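Local coordinates for protein transcobalamin-1 (Homo sapiens, PDB 4KKI) that captures vitamin B12 with femtomolar affinity and shields it from stomach acid, at residues L39-N47 with S60-L71; N137-S148 with H169-Y177. All coordinates share one frame; numbering follows the deposited sequence.

Contact 1: L39-N47 with S60-L71; sequences LLNTMIQSN and SLKLVGIQIQTL
Met43 and Leu61 reach toward each other tip to tip, the thioether methyl CE of Met43 stopping 3.8 Å from CG of Leu61. A bend at chi3 (85°) turns that methyl out of the line of the chain, and it also lies against CB and OG of Ser60. One helical turn earlier, the side chains of Leu40 and Ile66 cross at about a right angle, CD2 of Leu40 lying 4.0 Å from CD1 of Ile66. Ile44 meets two residues with one methyl: its CD1 rests 3.7 Å from CG2 of Ile68 and also touches CD1 of Leu71. The methyls of Leu71 pack against the last turn before Asn47, CD2 lying 3.6 Å from OG of Ser46 and near the carbonyl O of Met43. The polar part of the contact lies at the far end, where Thr70 OG1 donates to Asn47 OD1 over 2.9 Å, tilted 33° from the carbonyl plane. A weak bond from Asn47 ND2 to Thr70 O, 3.3 Å long, adds a second link and helps to fix the turn of the amide. Further out, Ser60 OG is bonded to Ala288 O, and Val57 lies against Met43 and Leu71. Gly65, with positive phi, closes helix 55-63 in a Schellman motif. The contact thus joins helix 37-45 to two successive helices and their connection within the alpha6-alpha6 barrel of the N-terminal domain.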
loop_
_atom_site.group_PDB
_atom_site.type_symbol
_atom_site.label_atom_id
_atom_site.label_comp_id
_atom_site.label_asym_id
_atom_site.label_seq_id
_atom_site.Cartn_x
_atom_site.Cartn_y
_atom_site.Cartn_z
ATOM N N LEU A 39 13.268 -6.679 -8.689
ATOM C CA LEU A 39 11.843 -6.402 -8.577
ATOM C C LEU A 39 11.077 -7.315 -9.519
ATOM O O LEU A 39 10.068 -7.911 -9.140
ATOM C CB LEU A 39 11.541 -4.943 -8.919
ATOM C CG LEU A 39 12.229 -3.857 -8.092
ATOM C CD1 LEU A 39 11.719 -2.485 -8.504
ATOM C CD2 LEU A 39 12.010 -4.090 -6.610
ATOM N N LEU A 40 11.570 -7.417 -10.750
ATOM C CA LEU A 40 10.950 -8.254 -11.767
ATOM C C LEU A 40 10.956 -9.711 -11.320
ATOM O O LEU A 40 9.928 -10.385 -11.364
ATOM C CB LEU A 40 11.673 -8.096 -13.111
ATOM C CG LEU A 40 11.767 -6.672 -13.677
ATOM C CD1 LEU A 40 12.595 -6.629 -14.958
ATOM C CD2 LEU A 40 10.381 -6.092 -13.917
ATOM N N ASN A 41 12.116 -10.185 -10.873
ATOM C CA ASN A 41 12.249 -11.554 -10.387
ATOM C C ASN A 41 11.282 -11.868 -9.254
ATOM O O ASN A 41 10.563 -12.861 -9.312
ATOM C CB ASN A 41 13.687 -11.841 -9.950
ATOM C CG ASN A 41 14.660 -11.818 -11.111
ATOM O OD1 ASN A 41 14.286 -12.088 -12.252
ATOM N ND2 ASN A 41 15.916 -11.498 -10.825
ATOM N N THR A 42 11.261 -11.008 -8.241
ATOM C CA THR A 42 10.355 -11.151 -7.103
ATOM C C THR A 42 8.893 -11.325 -7.528
ATOM O O THR A 42 8.202 -12.224 -7.050
ATOM C CB THR A 42 10.470 -9.941 -6.150
ATOM O OG1 THR A 42 11.746 -9.964 -5.496
ATOM C CG2 THR A 42 9.373 -9.972 -5.101
ATOM N N MET A 43 8.433 -10.475 -8.440
ATOM C CA MET A 43 7.049 -10.532 -8.902
ATOM C C MET A 43 6.758 -11.809 -9.689
ATOM O O MET A 43 5.641 -12.324 -9.654
ATOM C CB MET A 43 6.706 -9.283 -9.719
ATOM C CG MET A 43 6.954 -7.988 -8.949
ATOM S SD MET A 43 6.882 -6.476 -9.931
ATOM C CE MET A 43 5.129 -6.142 -9.908
ATOM N N ILE A 44 7.767 -12.327 -10.383
ATOM C CA ILE A 44 7.613 -13.585 -11.111
ATOM C C ILE A 44 7.459 -14.773 -10.157
ATOM O O ILE A 44 6.653 -15.671 -10.406
ATOM C CB ILE A 44 8.784 -13.841 -12.087
ATOM C CG1 ILE A 44 8.892 -12.711 -13.109
ATOM C CG2 ILE A 44 8.598 -15.160 -12.817
ATOM C CD1 ILE A 44 7.659 -12.544 -13.960
ATOM N N GLN A 45 8.220 -14.773 -9.063
ATOM C CA GLN A 45 8.165 -15.879 -8.104
ATOM C C GLN A 45 6.820 -15.934 -7.391
ATOM O O GLN A 45 6.437 -16.976 -6.857
ATOM C CB GLN A 45 9.279 -15.786 -7.053
ATOM C CG GLN A 45 10.618 -15.243 -7.532
ATOM C CD GLN A 45 11.386 -16.190 -8.438
ATOM O OE1 GLN A 45 10.855 -17.191 -8.919
ATOM N NE2 GLN A 45 12.654 -15.872 -8.673
ATOM N N SER A 46 6.108 -14.810 -7.381
ATOM C CA SER A 46 4.817 -14.729 -6.705
ATOM C C SER A 46 3.761 -15.613 -7.373
ATOM O O SER A 46 2.696 -15.851 -6.804
ATOM C CB SER A 46 4.332 -13.277 -6.612
ATOM O OG SER A 46 4.020 -12.750 -7.887
ATOM N N ASN A 47 4.065 -16.094 -8.577
ATOM C CA ASN A 47 3.225 -17.079 -9.257
ATOM C C ASN A 47 2.993 -18.331 -8.415
ATOM O O ASN A 47 1.918 -18.927 -8.456
ATOM C CB ASN A 47 3.850 -17.488 -10.592
ATOM C CG ASN A 47 3.280 -16.719 -11.765
ATOM O OD1 ASN A 47 4.001 -16.002 -12.460
ATOM N ND2 ASN A 47 1.982 -16.872 -12.001
ATOM N N SER A 60 1.083 -3.057 -11.452
ATOM C CA SER A 60 2.405 -2.452 -11.420
ATOM C C SER A 60 3.136 -2.628 -12.749
ATOM O O SER A 60 3.714 -1.681 -13.285
ATOM C CB SER A 60 3.224 -3.074 -10.286
ATOM O OG SER A 60 4.568 -2.636 -10.317
ATOM N N LEU A 61 3.100 -3.846 -13.277
ATOM C CA LEU A 61 3.791 -4.177 -14.519
ATOM C C LEU A 61 3.187 -3.486 -15.740
ATOM O O LEU A 61 3.912 -2.926 -16.565
ATOM C CB LEU A 61 3.804 -5.693 -14.722
ATOM C CG LEU A 61 4.658 -6.449 -13.701
ATOM C CD1 LEU A 61 4.400 -7.944 -13.766
ATOM C CD2 LEU A 61 6.131 -6.146 -13.927
ATOM N N LYS A 62 1.864 -3.529 -15.856
ATOM C CA LYS A 62 1.184 -2.930 -17.001
ATOM C C LYS A 62 1.400 -1.419 -17.026
ATOM O O LYS A 62 1.456 -0.803 -18.092
ATOM C CB LYS A 62 -0.311 -3.269 -16.985
ATOM C CG LYS A 62 -0.602 -4.761 -17.113
ATOM C CD LYS A 62 -1.559 -5.061 -18.256
ATOM C CE LYS A 62 -2.943 -4.492 -17.996
ATOM N NZ LYS A 62 -3.876 -4.806 -19.115
ATOM N N LEU A 63 1.546 -0.838 -15.842
ATOM C CA LEU A 63 1.751 0.595 -15.698
ATOM C C LEU A 63 3.081 1.054 -16.299
ATOM O O LEU A 63 3.204 2.190 -16.760
ATOM C CB LEU A 63 1.676 0.977 -14.222
ATOM C CG LEU A 63 1.303 2.421 -13.906
ATOM C CD1 LEU A 63 0.054 2.830 -14.671
ATOM C CD2 LEU A 63 1.087 2.556 -12.415
ATOM N N VAL A 64 4.072 0.169 -16.295
ATOM C CA VAL A 64 5.371 0.483 -16.883
ATOM C C VAL A 64 5.562 -0.211 -18.235
ATOM O O VAL A 64 6.684 -0.361 -18.719
ATOM C CB VAL A 64 6.532 0.137 -15.924
ATOM C CG1 VAL A 64 6.374 0.902 -14.618
ATOM C CG2 VAL A 64 6.586 -1.356 -15.656
ATOM N N GLY A 65 4.456 -0.627 -18.842
ATOM C CA GLY A 65 4.489 -1.217 -20.168
ATOM C C GLY A 65 5.091 -2.606 -20.175
ATOM O O GLY A 65 5.825 -2.976 -21.088
ATOM N N ILE A 66 4.787 -3.379 -19.141
ATOM C CA ILE A 66 5.267 -4.749 -19.061
ATOM C C ILE A 66 4.105 -5.721 -18.911
ATOM O O ILE A 66 3.264 -5.572 -18.023
ATOM C CB ILE A 66 6.236 -4.945 -17.889
ATOM C CG1 ILE A 66 7.498 -4.106 -18.089
ATOM C CG2 ILE A 66 6.604 -6.411 -17.750
ATOM C CD1 ILE A 66 8.505 -4.258 -16.967
ATOM N N GLN A 67 4.053 -6.713 -19.791
ATOM C CA GLN A 67 3.032 -7.745 -19.702
ATOM C C GLN A 67 3.672 -9.081 -19.359
ATOM O O GLN A 67 4.628 -9.499 -20.001
ATOM C CB GLN A 67 2.251 -7.838 -21.012
ATOM C CG GLN A 67 1.604 -6.527 -21.424
ATOM C CD GLN A 67 0.798 -6.649 -22.701
ATOM O OE1 GLN A 67 1.287 -6.341 -23.788
ATOM N NE2 GLN A 67 -0.445 -7.102 -22.575
ATOM N N ILE A 68 3.160 -9.732 -18.322
ATOM C CA ILE A 68 3.639 -11.051 -17.932
ATOM C C ILE A 68 2.468 -12.019 -17.941
ATOM O O ILE A 68 1.580 -11.939 -17.093
ATOM C CB ILE A 68 4.284 -11.037 -16.535
ATOM C CG1 ILE A 68 5.476 -10.078 -16.510
ATOM C CG2 ILE A 68 4.722 -12.440 -16.139
ATOM C CD1 ILE A 68 6.570 -10.440 -17.491
ATOM N N GLN A 69 2.480 -12.929 -18.908
ATOM C CA GLN A 69 1.356 -13.827 -19.151
ATOM C C GLN A 69 0.942 -14.654 -17.937
ATOM O O GLN A 69 -0.238 -14.699 -17.590
ATOM C CB GLN A 69 1.657 -14.751 -20.330
ATOM C CG GLN A 69 0.492 -15.642 -20.716
ATOM C CD GLN A 69 -0.717 -14.843 -21.167
ATOM O OE1 GLN A 69 -0.586 -13.729 -21.675
ATOM N NE2 GLN A 69 -1.904 -15.407 -20.973
ATOM N N THR A 70 1.911 -15.312 -17.303
ATOM C CA THR A 70 1.631 -16.177 -16.159
ATOM C C THR A 70 0.938 -15.419 -15.031
ATOM O O THR A 70 -0.043 -15.897 -14.462
ATOM C CB THR A 70 2.913 -16.826 -15.610
ATOM O OG1 THR A 70 3.907 -15.817 -15.396
ATOM C CG2 THR A 70 3.449 -17.859 -16.587
ATOM N N LEU A 71 1.452 -14.234 -14.719
ATOM C CA LEU A 71 0.865 -13.392 -13.686
ATOM C C LEU A 71 -0.497 -12.865 -14.122
ATOM O O LEU A 71 -1.416 -12.740 -13.311
ATOM C CB LEU A 71 1.806 -12.233 -13.344
ATOM C CG LEU A 71 3.105 -12.641 -12.645
ATOM C CD1 LEU A 71 4.088 -11.482 -12.593
ATOM C CD2 LEU A 71 2.811 -13.161 -11.241
#

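Contact 2: N137-S148 with H169-Y177; sequences NGTPLTNYYQLS and HFTPENKNY
Tyr144 and Asn176 mark the closest backbone approach, their CA atoms 6.0 Å apart where the first turn of helix 144-156 faces the short 3-10 segment 175-177. A water bridges the two segments there, accepting from Tyr144 N and donating to Asn176 O. Asn176 CB sits over the centre of the Tyr144 ring in a CH-pi contact, 3.4 Å from the centroid. The same ring points an edge at the face of Tyr177, planes at 86°, and its hydroxyl OH donates to His169 O over 2.7 Å. Phe170 lies nearly parallel to Tyr144 but slid aside, with Ser148 OG at its edge. CG of Asn176 stands anti to the carbonyl carbon (chi1 -69°), which brings ND2 to Gly138 O at 3.1 Å; that amide also donates to Asn174 OD1, on a lone pair. OD1 of Asn174 also accepts from Asn176 N, an Asx turn; between Gly138 O and Asn174 OD1 the Asn176 amide is held against turning. The extended chain of Lys175 carries NZ to Asn137 O, 3.0 Å away. A leucine in place of Tyr144 would probably leave His169 O without this donor and Asn176 CB without a ring face beneath it. Asn143 is the N-cap of the helix, its OD1 accepting from Gln146 N, while its ND2 and Gln146 NE2 bond to cyanocobalamin; these bonds probably help to steady the backbone from which the corrinoid is bound.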
loop_
_atom_site.group_PDB
_atom_site.type_symbol
_atom_site.label_atom_id
_atom_site.label_comp_id
_atom_site.label_asym_id
_atom_site.label_seq_id
_atom_site.Cartn_x
_atom_site.Cartn_y
_atom_site.Cartn_z
ATOM N N ASN A 137 -18.145 7.137 14.271
ATOM C CA ASN A 137 -17.260 8.203 14.748
ATOM C C ASN A 137 -16.128 8.571 13.781
ATOM O O ASN A 137 -15.072 9.050 14.198
ATOM C CB ASN A 137 -16.701 7.834 16.134
ATOM C CG ASN A 137 -16.227 9.043 16.924
ATOM O OD1 ASN A 137 -16.759 10.144 16.788
ATOM N ND2 ASN A 137 -15.215 8.834 17.761
ATOM N N GLY A 138 -16.357 8.343 12.491
ATOM C CA GLY A 138 -15.415 8.742 11.463
ATOM C C GLY A 138 -14.471 7.649 10.996
ATOM O O GLY A 138 -13.607 7.894 10.159
ATOM N N THR A 139 -14.625 6.443 11.533
ATOM C CA THR A 139 -13.792 5.316 11.120
ATOM C C THR A 139 -14.442 4.555 9.967
ATOM O O THR A 139 -15.570 4.080 10.088
ATOM C CB THR A 139 -13.526 4.339 12.286
ATOM O OG1 THR A 139 -12.993 5.061 13.401
ATOM C CG2 THR A 139 -12.537 3.269 11.872
ATOM N N PRO A 140 -13.732 4.441 8.835
ATOM C CA PRO A 140 -14.255 3.689 7.691
ATOM C C PRO A 140 -14.229 2.189 7.957
ATOM O O PRO A 140 -13.746 1.760 9.006
ATOM C CB PRO A 140 -13.282 4.048 6.567
ATOM C CG PRO A 140 -12.012 4.374 7.268
ATOM C CD PRO A 140 -12.413 5.031 8.555
ATOM N N LEU A 141 -14.761 1.408 7.022
ATOM C CA LEU A 141 -14.728 -0.044 7.132
ATOM C C LEU A 141 -13.289 -0.532 7.079
ATOM O O LEU A 141 -12.913 -1.469 7.782
ATOM C CB LEU A 141 -15.548 -0.685 6.010
ATOM C CG LEU A 141 -17.068 -0.607 6.157
ATOM C CD1 LEU A 141 -17.764 -1.119 4.905
ATOM C CD2 LEU A 141 -17.514 -1.396 7.380
ATOM N N THR A 142 -12.486 0.121 6.244
ATOM C CA THR A 142 -11.075 -0.214 6.116
ATOM C C THR A 142 -10.180 0.935 6.584
ATOM O O THR A 142 -9.851 1.032 7.765
ATOM C CB THR A 142 -10.714 -0.594 4.668
ATOM O OG1 THR A 142 -10.989 0.511 3.797
ATOM C CG2 THR A 142 -11.525 -1.801 4.219
ATOM N N ASN A 143 -9.795 1.804 5.656
ATOM C CA ASN A 143 -8.874 2.892 5.966
ATOM C C ASN A 143 -8.884 3.951 4.867
ATOM O O ASN A 143 -9.573 3.797 3.859
ATOM C CB ASN A 143 -7.462 2.339 6.148
ATOM C CG ASN A 143 -7.029 1.472 4.987
ATOM O OD1 ASN A 143 -6.775 1.970 3.893
ATOM N ND2 ASN A 143 -6.950 0.167 5.215
ATOM N N TYR A 144 -8.117 5.022 5.055
ATOM C CA TYR A 144 -8.095 6.109 4.080
ATOM C C TYR A 144 -7.232 5.800 2.860
ATOM O O TYR A 144 -7.403 6.405 1.803
ATOM C CB TYR A 144 -7.651 7.425 4.724
ATOM C CG TYR A 144 -8.794 8.309 5.163
ATOM C CD1 TYR A 144 -10.011 7.766 5.560
ATOM C CD2 TYR A 144 -8.660 9.690 5.165
ATOM C CE1 TYR A 144 -11.058 8.578 5.962
ATOM C CE2 TYR A 144 -9.699 10.509 5.559
ATOM C CZ TYR A 144 -10.895 9.950 5.956
ATOM O OH TYR A 144 -11.930 10.769 6.346
ATOM N N TYR A 145 -6.300 4.867 3.012
ATOM C CA TYR A 145 -5.509 4.400 1.886
ATOM C C TYR A 145 -6.433 3.763 0.847
ATOM O O TYR A 145 -6.341 4.060 -0.346
ATOM C CB TYR A 145 -4.454 3.404 2.363
ATOM C CG TYR A 145 -3.508 2.916 1.293
ATOM C CD1 TYR A 145 -2.345 3.617 0.994
ATOM C CD2 TYR A 145 -3.767 1.745 0.594
ATOM C CE1 TYR A 145 -1.472 3.169 0.021
ATOM C CE2 TYR A 145 -2.901 1.289 -0.380
ATOM C CZ TYR A 145 -1.756 2.004 -0.664
ATOM O OH TYR A 145 -0.894 1.547 -1.632
ATOM N N GLN A 146 -7.337 2.903 1.309
ATOM C CA GLN A 146 -8.311 2.273 0.424
ATOM C C GLN A 146 -9.349 3.283 -0.052
ATOM O O GLN A 146 -9.779 3.248 -1.206
ATOM C CB GLN A 146 -8.999 1.093 1.113
ATOM C CG GLN A 146 -8.051 -0.036 1.481
ATOM C CD GLN A 146 -8.770 -1.337 1.773
ATOM O OE1 GLN A 146 -9.893 -1.556 1.320
ATOM N NE2 GLN A 146 -8.121 -2.212 2.532
ATOM N N LEU A 147 -9.740 4.187 0.840
ATOM C CA LEU A 147 -10.686 5.239 0.496
ATOM C C LEU A 147 -10.132 6.089 -0.641
ATOM O O LEU A 147 -10.873 6.531 -1.521
ATOM C CB LEU A 147 -10.974 6.119 1.710
ATOM C CG LEU A 147 -12.282 6.908 1.665
ATOM C CD1 LEU A 147 -13.468 5.969 1.833
ATOM C CD2 LEU A 147 -12.296 7.989 2.727
ATOM N N SER A 148 -8.820 6.307 -0.617
ATOM C CA SER A 148 -8.148 7.061 -1.668
ATOM C C SER A 148 -8.100 6.236 -2.944
ATOM O O SER A 148 -8.297 6.759 -4.040
ATOM C CB SER A 148 -6.731 7.439 -1.237
ATOM O OG SER A 148 -6.744 8.203 -0.047
ATOM N N HIS A 169 -14.417 14.598 3.608
ATOM C CA HIS A 169 -13.696 13.560 4.344
ATOM C C HIS A 169 -12.172 13.578 4.199
ATOM O O HIS A 169 -11.462 13.075 5.069
ATOM C CB HIS A 169 -14.233 12.173 3.975
ATOM C CG HIS A 169 -15.659 11.955 4.374
ATOM N ND1 HIS A 169 -16.045 11.760 5.683
ATOM C CD2 HIS A 169 -16.794 11.902 3.637
ATOM C CE1 HIS A 169 -17.354 11.596 5.735
ATOM N NE2 HIS A 169 -17.833 11.677 4.506
ATOM N N PHE A 170 -11.668 14.154 3.112
ATOM C CA PHE A 170 -10.237 14.078 2.821
ATOM C C PHE A 170 -9.402 15.226 3.390
ATOM O O PHE A 170 -8.250 15.411 2.997
ATOM C CB PHE A 170 -9.996 13.935 1.316
ATOM C CG PHE A 170 -10.173 12.532 0.806
ATOM C CD1 PHE A 170 -11.440 12.010 0.596
ATOM C CD2 PHE A 170 -9.071 11.733 0.540
ATOM C CE1 PHE A 170 -11.606 10.717 0.129
ATOM C CE2 PHE A 170 -9.231 10.441 0.073
ATOM C CZ PHE A 170 -10.501 9.932 -0.132
ATOM N N THR A 171 -9.983 15.987 4.313
ATOM C CA THR A 171 -9.266 17.062 4.996
ATOM C C THR A 171 -7.991 16.536 5.653
ATOM O O THR A 171 -8.033 15.562 6.402
ATOM C CB THR A 171 -10.137 17.705 6.085
ATOM O OG1 THR A 171 -11.507 17.706 5.667
ATOM C CG2 THR A 171 -9.684 19.133 6.359
ATOM N N PRO A 172 -6.853 17.188 5.378
ATOM C CA PRO A 172 -5.531 16.762 5.857
ATOM C C PRO A 172 -5.436 16.613 7.376
ATOM O O PRO A 172 -4.528 15.939 7.863
ATOM C CB PRO A 172 -4.613 17.892 5.386
ATOM C CG PRO A 172 -5.303 18.456 4.199
ATOM C CD PRO A 172 -6.762 18.378 4.517
ATOM N N GLU A 173 -6.352 17.231 8.111
ATOM C CA GLU A 173 -6.319 17.154 9.567
ATOM C C GLU A 173 -7.121 15.966 10.095
ATOM O O GLU A 173 -7.132 15.704 11.298
ATOM C CB GLU A 173 -6.808 18.464 10.192
ATOM C CG GLU A 173 -5.972 19.683 9.809
ATOM C CD GLU A 173 -4.511 19.553 10.215
ATOM O OE1 GLU A 173 -4.234 18.943 11.269
ATOM O OE2 GLU A 173 -3.641 20.059 9.475
ATOM N N ASN A 174 -7.785 15.249 9.191
ATOM C CA ASN A 174 -8.552 14.064 9.565
ATOM C C ASN A 174 -7.661 13.014 10.214
ATOM O O ASN A 174 -6.548 12.762 9.753
ATOM C CB ASN A 174 -9.260 13.466 8.349
ATOM C CG ASN A 174 -10.237 12.368 8.724
ATOM O OD1 ASN A 174 -9.843 11.234 9.000
ATOM N ND2 ASN A 174 -11.522 12.700 8.728
ATOM N N LYS A 175 -8.164 12.401 11.279
ATOM C CA LYS A 175 -7.380 11.467 12.081
ATOM C C LYS A 175 -6.911 10.244 11.296
ATOM O O LYS A 175 -5.894 9.638 11.632
ATOM C CB LYS A 175 -8.181 11.021 13.308
ATOM C CG LYS A 175 -9.503 10.347 12.974
ATOM C CD LYS A 175 -10.221 9.873 14.228
ATOM C CE LYS A 175 -11.521 9.163 13.882
ATOM N NZ LYS A 175 -12.225 8.661 15.096
ATOM N N ASN A 176 -7.646 9.891 10.247
ATOM C CA ASN A 176 -7.355 8.681 9.487
ATOM C C ASN A 176 -6.080 8.755 8.655
ATOM O O ASN A 176 -5.672 7.766 8.045
ATOM C CB ASN A 176 -8.541 8.303 8.600
ATOM C CG ASN A 176 -9.737 7.839 9.401
ATOM O OD1 ASN A 176 -9.778 6.704 9.871
ATOM N ND2 ASN A 176 -10.722 8.718 9.561
ATOM N N TYR A 177 -5.458 9.928 8.630
ATOM C CA TYR A 177 -4.180 10.097 7.955
ATOM C C TYR A 177 -3.038 9.703 8.881
ATOM O O TYR A 177 -1.882 9.641 8.464
ATOM C CB TYR A 177 -3.995 11.547 7.507
ATOM C CG TYR A 177 -4.740 11.920 6.245
ATOM C CD1 TYR A 177 -4.329 11.446 5.006
ATOM C CD2 TYR A 177 -5.838 12.768 6.290
ATOM C CE1 TYR A 177 -5.000 11.796 3.846
ATOM C CE2 TYR A 177 -6.515 13.123 5.138
ATOM C CZ TYR A 177 -6.092 12.635 3.920
ATOM O OH TYR A 177 -6.768 12.991 2.774
HETATM O O HOH W 1 -6.663 5.171 7.495
#

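Overall arrangement
Both contacts belong to the N-terminal alpha domain, yet they lie on opposite sides of the chain's centre, with centres about 30 Å apart and nearest atoms about 11 Å apart. They follow one another along the chain and have no helix in common: contact 1 joins helix 37-45 to helices 55-63 and 69-85, contact 2 sets the start of helix 144-156 against the loop after helix 163-169. Contact 1 is only partly buried and mostly aliphatic, its polar link confined to one end. Contact 2 is buried, built on an aromatic cluster and on hydrogen bonds of asparagine side chains, and includes residues that bind the corrinoid, whereas the side chain of Ser60 in contact 1 is about 12 Å from cyanocobalamin.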